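FAD-binding oxidoreductase (Gulosibacter chungangensis, PDB 7PBG) oxidises 4-ethylphenol, dehydrogenating the alkyl side chain to give 4-vinylphenol, with the help of a covalently bound FAD. Local coordinates at residues 45-50 against 394-399; 444-449 against 455-460. One frame throughout, in Å; residues are numbered along the deposited sequence.

Contact 1: 45-50 against 394-399; sequences FPVTDG and GHFFYA. With FAD (flavin-adenine dinucleotide), chain C.
F45 meets H395 in a T-shaped stack, its CE2 corner coming over one face of the imidazole with ring centroids 5.0 Å apart and planes at 87°. The opposite face of H395 is covered by F397, whose CZ lies 3.7 Å above the imidazole plane. With chi1 at 58°, H395 holds CG between its backbone N and carbonyl carbon, which turns the ring toward the flavin. CH-pi contacts continue the packing. G394 CA sits 3.5 Å from the centroid of the F45 ring, almost straight over its face, and a beta carbon at this position would run into that ring, so glycine suits the place. V47 lays both methyls on one face of F396, CG1 offset toward the rim and CG2 3.5 Å from F396 CE1, a compact fit for a branched aliphatic side chain. A water between the backbones donates to F45 O (2.7 Å) and H395 O (2.8 Å), bridging two acceptors that need a donor between them. Cutting the F45 phenyl back to the methyl of an alanine is likely to uncover one face of the imidazole and open a gap beside G394 CA. The chemistry centres on the 1.4 Å covalent bond from H395 NE2 to FAD C8M, an 8-alpha-histidyl flavin link: aromatic packing on both faces probably limits rotation of the imidazole, and such a tether typically raises the flavin's redox potential, probably here too.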
# COMPACT_ATOMS: atom_id res chain seq x y z
N PHE A 45 -13.83 5.24 -27.54
CA PHE A 45 -14.29 6.58 -27.10
C PHE A 45 -13.18 7.58 -27.34
O PHE A 45 -12.69 8.24 -26.42
CB PHE A 45 -14.74 6.63 -25.64
CG PHE A 45 -15.84 5.70 -25.22
CD1 PHE A 45 -16.62 4.99 -26.12
CD2 PHE A 45 -16.05 5.51 -23.87
CE1 PHE A 45 -17.63 4.16 -25.68
CE2 PHE A 45 -17.06 4.66 -23.43
CZ PHE A 45 -17.84 4.00 -24.32
N PRO A 46 -12.87 7.81 -28.63
CA PRO A 46 -11.89 8.84 -28.98
C PRO A 46 -12.42 10.25 -28.74
O PRO A 46 -13.59 10.51 -28.73
CB PRO A 46 -11.68 8.57 -30.47
CG PRO A 46 -13.03 8.12 -30.93
CD PRO A 46 -13.48 7.19 -29.81
N VAL A 47 -11.49 11.19 -28.59
CA VAL A 47 -11.83 12.63 -28.65
C VAL A 47 -10.94 13.28 -29.73
O VAL A 47 -10.86 14.52 -29.78
CB VAL A 47 -11.73 13.32 -27.28
CG1 VAL A 47 -12.81 12.82 -26.32
CG2 VAL A 47 -10.35 13.18 -26.66
N THR A 48 -10.26 12.45 -30.53
CA THR A 48 -9.41 12.93 -31.66
C THR A 48 -9.92 12.28 -32.94
O THR A 48 -10.59 11.23 -32.86
CB THR A 48 -7.92 12.63 -31.39
OG1 THR A 48 -7.77 11.25 -31.11
CG2 THR A 48 -7.35 13.43 -30.24
N ASP A 49 -9.53 12.83 -34.10
CA ASP A 49 -10.18 12.49 -35.39
C ASP A 49 -9.25 11.75 -36.36
O ASP A 49 -9.79 11.18 -37.34
CB ASP A 49 -10.72 13.75 -36.08
CG ASP A 49 -11.67 14.55 -35.21
OD1 ASP A 49 -12.45 13.93 -34.46
OD2 ASP A 49 -11.60 15.78 -35.26
N GLY A 50 -7.93 11.76 -36.09
CA GLY A 50 -6.89 11.35 -37.05
C GLY A 50 -6.21 10.04 -36.65
O GLY A 50 -6.87 9.15 -36.05
N GLY A 394 -20.53 7.83 -25.22
CA GLY A 394 -19.36 7.32 -24.51
C GLY A 394 -18.90 8.38 -23.54
O GLY A 394 -19.52 9.47 -23.51
N HIS A 395 -17.87 8.05 -22.78
CA HIS A 395 -17.38 8.93 -21.70
C HIS A 395 -15.89 9.18 -21.81
O HIS A 395 -15.20 8.56 -22.62
CB HIS A 395 -17.87 8.36 -20.35
CG HIS A 395 -17.44 6.97 -20.10
ND1 HIS A 395 -16.14 6.54 -20.17
CD2 HIS A 395 -18.16 5.91 -19.70
CE1 HIS A 395 -16.10 5.25 -19.95
NE2 HIS A 395 -17.30 4.86 -19.56
N PHE A 396 -15.45 10.09 -20.94
CA PHE A 396 -14.11 10.71 -20.94
C PHE A 396 -13.94 11.34 -19.57
O PHE A 396 -14.42 12.42 -19.37
CB PHE A 396 -14.05 11.67 -22.12
CG PHE A 396 -12.73 12.34 -22.40
CD1 PHE A 396 -11.72 11.65 -23.03
CD2 PHE A 396 -12.50 13.66 -22.02
CE1 PHE A 396 -10.51 12.26 -23.31
CE2 PHE A 396 -11.30 14.27 -22.31
CZ PHE A 396 -10.31 13.58 -22.96
N PHE A 397 -13.29 10.62 -18.65
CA PHE A 397 -13.43 10.91 -17.20
C PHE A 397 -12.63 12.16 -16.81
O PHE A 397 -11.49 12.30 -17.22
CB PHE A 397 -12.98 9.72 -16.35
CG PHE A 397 -13.97 8.60 -16.36
CD1 PHE A 397 -15.16 8.69 -15.65
CD2 PHE A 397 -13.68 7.43 -17.03
CE1 PHE A 397 -16.09 7.67 -15.70
CE2 PHE A 397 -14.60 6.38 -17.07
CZ PHE A 397 -15.80 6.50 -16.37
N TYR A 398 -13.26 12.99 -16.02
CA TYR A 398 -12.59 14.01 -15.16
C TYR A 398 -12.85 13.60 -13.72
O TYR A 398 -14.00 13.75 -13.26
CB TYR A 398 -13.16 15.39 -15.44
CG TYR A 398 -12.73 16.46 -14.47
CD1 TYR A 398 -11.41 16.88 -14.44
CD2 TYR A 398 -13.63 17.04 -13.60
CE1 TYR A 398 -10.99 17.82 -13.52
CE2 TYR A 398 -13.22 18.03 -12.71
CZ TYR A 398 -11.89 18.40 -12.66
OH TYR A 398 -11.45 19.35 -11.78
N ALA A 399 -11.84 13.10 -13.02
CA ALA A 399 -12.07 12.53 -11.66
C ALA A 399 -11.06 13.06 -10.65
O ALA A 399 -10.13 12.35 -10.28
CB ALA A 399 -12.05 11.05 -11.76
PA FAD C . -6.72 -2.72 -19.32
O1A FAD C . -7.24 -1.85 -20.42
O2A FAD C . -6.29 -4.13 -19.67
O5B FAD C . -5.50 -2.00 -18.66
C5B FAD C . -5.53 -0.61 -18.35
C4B FAD C . -4.11 -0.10 -18.40
O4B FAD C . -3.29 -0.74 -17.38
C3B FAD C . -3.34 -0.38 -19.71
O3B FAD C . -3.65 0.59 -20.71
C2B FAD C . -1.88 -0.40 -19.23
O2B FAD C . -1.40 0.92 -19.11
C1B FAD C . -2.01 -1.10 -17.88
N9A FAD C . -1.93 -2.53 -17.92
C8A FAD C . -2.98 -3.40 -17.92
N7A FAD C . -2.59 -4.64 -17.94
C5A FAD C . -1.22 -4.59 -18.04
C6A FAD C . -0.24 -5.59 -18.05
N6A FAD C . -0.53 -6.90 -18.07
N1A FAD C . 1.05 -5.19 -18.13
C2A FAD C . 1.32 -3.86 -18.11
N3A FAD C . 0.48 -2.83 -18.06
C4A FAD C . -0.79 -3.28 -18.03
N1 FAD C . -13.04 1.95 -13.50
C2 FAD C . -12.92 1.64 -12.22
O2 FAD C . -11.79 1.41 -11.72
N3 FAD C . -13.99 1.48 -11.42
C4 FAD C . -15.27 1.71 -11.86
O4 FAD C . -16.23 1.47 -11.10
C4X FAD C . -15.45 2.09 -13.18
N5 FAD C . -16.66 2.32 -13.58
C5X FAD C . -16.81 2.68 -14.90
C6 FAD C . -18.11 2.92 -15.37
C7 FAD C . -18.36 3.23 -16.69
C7M FAD C . -19.79 3.46 -17.15
C8 FAD C . -17.27 3.29 -17.59
C8M FAD C . -17.49 3.63 -19.03
C9 FAD C . -15.98 3.10 -17.13
C9A FAD C . -15.71 2.77 -15.79
N10 FAD C . -14.43 2.51 -15.31
C10 FAD C . -14.26 2.14 -13.98
C1' FAD C . -13.24 2.50 -16.20
C2' FAD C . -12.96 1.13 -16.82
O2' FAD C . -14.20 0.49 -17.30
C3' FAD C . -12.31 0.09 -15.88
O3' FAD C . -11.29 0.70 -15.12
C4' FAD C . -11.72 -1.15 -16.56
O4' FAD C . -11.66 -2.24 -15.63
C5' FAD C . -10.36 -0.87 -17.13
O5' FAD C . -10.09 -1.66 -18.30
P FAD C . -9.37 -3.08 -18.20
O1P FAD C . -9.68 -3.85 -19.45
O2P FAD C . -9.78 -3.67 -16.89
O3P FAD C . -7.81 -2.73 -18.14
O HOH W 1 -12.67 8.41 -23.74

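Contact 2: 444-449 against 455-460; sequences PLYDTA and KETLDM
The phenol OH of Y446, whose ring packs against T457, donates a hydrogen bond to P46 O in the loop before strand 57-59, so the polar end of this buried side chain is satisfied. The other end of the tyrosine meets the helix, the two side chains crossing at about a right angle. T457 CG2 lies over one ring face, 4.1 Å from the ring centroid and offset toward the rim, a CH-pi contact. T457 OG1 comes within 3.1 Å of Y446 CB, but this is packing: the hydroxyl bonds back to S453 O, one turn earlier. Threonine fits because its methyl, anti to the backbone N, can serve the ring while its hydroxyl stays within the helix. A second apolar pair lies nearer the start of the strand segment, where M460 CE reaches P444 CB at 3.9 Å; the bend at chi3 (71°) curls the flexible thioether's methyl toward the proline. Just past Y446, D447 OD1 accepts from A449 N at 3.1 Å, an Asx turn that helps lead the chain out of the strand. Strand 444-447 and helix 455-460 run roughly antiparallel (149° between their directions), their short axes 9.0 Å apart at closest approach. This is a beta-alpha unit, with helix 451-470 folding back to pack on the eight-stranded antiparallel sheet that includes strands 393-402 and 438-447, probably as in other FAD-linked oxidases.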
# COMPACT_ATOMS: atom_id res chain seq x y z
N PRO A 444 -18.85 12.42 -18.37
CA PRO A 444 -19.62 13.09 -19.39
C PRO A 444 -20.10 12.04 -20.40
O PRO A 444 -19.42 11.02 -20.54
CB PRO A 444 -18.60 13.98 -20.08
CG PRO A 444 -17.31 13.19 -19.97
CD PRO A 444 -17.40 12.52 -18.62
N LEU A 445 -21.25 12.28 -21.01
CA LEU A 445 -21.71 11.49 -22.17
C LEU A 445 -21.70 12.38 -23.40
O LEU A 445 -22.34 13.45 -23.41
CB LEU A 445 -23.08 10.90 -21.88
CG LEU A 445 -23.05 9.81 -20.82
CD1 LEU A 445 -24.45 9.30 -20.56
CD2 LEU A 445 -22.14 8.64 -21.22
N TYR A 446 -20.90 11.97 -24.36
CA TYR A 446 -20.79 12.69 -25.66
C TYR A 446 -20.95 11.70 -26.81
O TYR A 446 -20.86 10.50 -26.62
CB TYR A 446 -19.46 13.43 -25.74
CG TYR A 446 -18.26 12.56 -25.92
CD1 TYR A 446 -17.61 12.49 -27.14
CD2 TYR A 446 -17.78 11.75 -24.90
CE1 TYR A 446 -16.52 11.67 -27.34
CE2 TYR A 446 -16.70 10.90 -25.09
CZ TYR A 446 -16.06 10.86 -26.31
OH TYR A 446 -15.01 10.01 -26.55
N ASP A 447 -21.14 12.23 -28.03
CA ASP A 447 -21.31 11.39 -29.23
C ASP A 447 -19.93 11.02 -29.75
O ASP A 447 -19.28 11.89 -30.40
CB ASP A 447 -22.09 12.16 -30.29
CG ASP A 447 -22.47 11.34 -31.49
OD1 ASP A 447 -21.84 10.33 -31.73
OD2 ASP A 447 -23.33 11.83 -32.24
N THR A 448 -19.51 9.77 -29.55
CA THR A 448 -18.13 9.33 -29.85
C THR A 448 -17.90 9.39 -31.36
O THR A 448 -16.72 9.44 -31.74
CB THR A 448 -17.86 7.93 -29.31
OG1 THR A 448 -18.76 7.02 -29.97
CG2 THR A 448 -17.98 7.95 -27.81
N ALA A 449 -18.96 9.33 -32.17
CA ALA A 449 -18.86 9.29 -33.66
C ALA A 449 -18.76 10.70 -34.25
O ALA A 449 -18.47 10.79 -35.46
CB ALA A 449 -20.04 8.55 -34.25
N LYS A 455 -14.63 17.33 -29.89
CA LYS A 455 -13.84 18.56 -29.60
C LYS A 455 -14.43 19.28 -28.38
O LYS A 455 -13.65 19.73 -27.51
CB LYS A 455 -13.85 19.52 -30.80
CG LYS A 455 -13.23 20.88 -30.50
CD LYS A 455 -13.01 21.70 -31.74
CE LYS A 455 -13.15 23.19 -31.51
NZ LYS A 455 -12.24 23.66 -30.45
N GLU A 456 -15.76 19.35 -28.28
CA GLU A 456 -16.44 20.00 -27.15
C GLU A 456 -16.04 19.26 -25.88
O GLU A 456 -15.77 19.91 -24.89
CB GLU A 456 -17.96 20.01 -27.29
CG GLU A 456 -18.47 21.05 -28.29
CD GLU A 456 -17.87 22.43 -28.10
OE1 GLU A 456 -17.23 22.95 -29.07
OE2 GLU A 456 -17.99 22.97 -27.00
N THR A 457 -16.01 17.93 -25.94
CA THR A 457 -15.68 17.11 -24.74
C THR A 457 -14.24 17.34 -24.32
O THR A 457 -13.98 17.52 -23.13
CB THR A 457 -15.97 15.64 -25.00
OG1 THR A 457 -17.35 15.60 -25.35
CG2 THR A 457 -15.69 14.77 -23.79
N LEU A 458 -13.32 17.31 -25.28
CA LEU A 458 -11.90 17.56 -24.97
C LEU A 458 -11.73 18.98 -24.45
O LEU A 458 -11.03 19.15 -23.41
CB LEU A 458 -11.05 17.35 -26.22
CG LEU A 458 -9.57 17.62 -26.02
CD1 LEU A 458 -9.01 16.86 -24.81
CD2 LEU A 458 -8.81 17.31 -27.29
N ASP A 459 -12.27 19.99 -25.13
CA ASP A 459 -12.13 21.39 -24.66
C ASP A 459 -12.70 21.55 -23.26
O ASP A 459 -12.06 22.21 -22.42
CB ASP A 459 -12.83 22.37 -25.59
CG ASP A 459 -12.13 22.53 -26.92
OD1 ASP A 459 -11.00 21.99 -27.06
OD2 ASP A 459 -12.75 23.16 -27.82
N MET A 460 -13.90 21.00 -23.03
CA MET A 460 -14.57 21.06 -21.71
C MET A 460 -13.63 20.47 -20.66
O MET A 460 -13.40 21.08 -19.62
CB MET A 460 -15.86 20.24 -21.69
CG MET A 460 -16.56 20.25 -20.34
SD MET A 460 -17.83 18.99 -20.28
CE MET A 460 -16.91 17.46 -20.22

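Overall arrangement
Contacts 1 and 2 lie side by side, their centres about 6 Å apart, and share a sheet in which strands 393-402 and 438-447 are antiparallel neighbours. A probable backbone hydrogen bond, Y446 N to G394 O at 3.0 Å, ties the strands together, and the probable hydrogen bond from Y446 OH to P46 O, 2.6 Å, brings loop 45-50 onto them. F396 touches T457 as well as V47, so it packs between loop and helix. Relative to the flavin, contact 1 is the inner layer, holding the covalent histidine, and contact 2 lies behind it: the side chain of P444 is about 5 Å from that of H395 and about 9 Å from FAD.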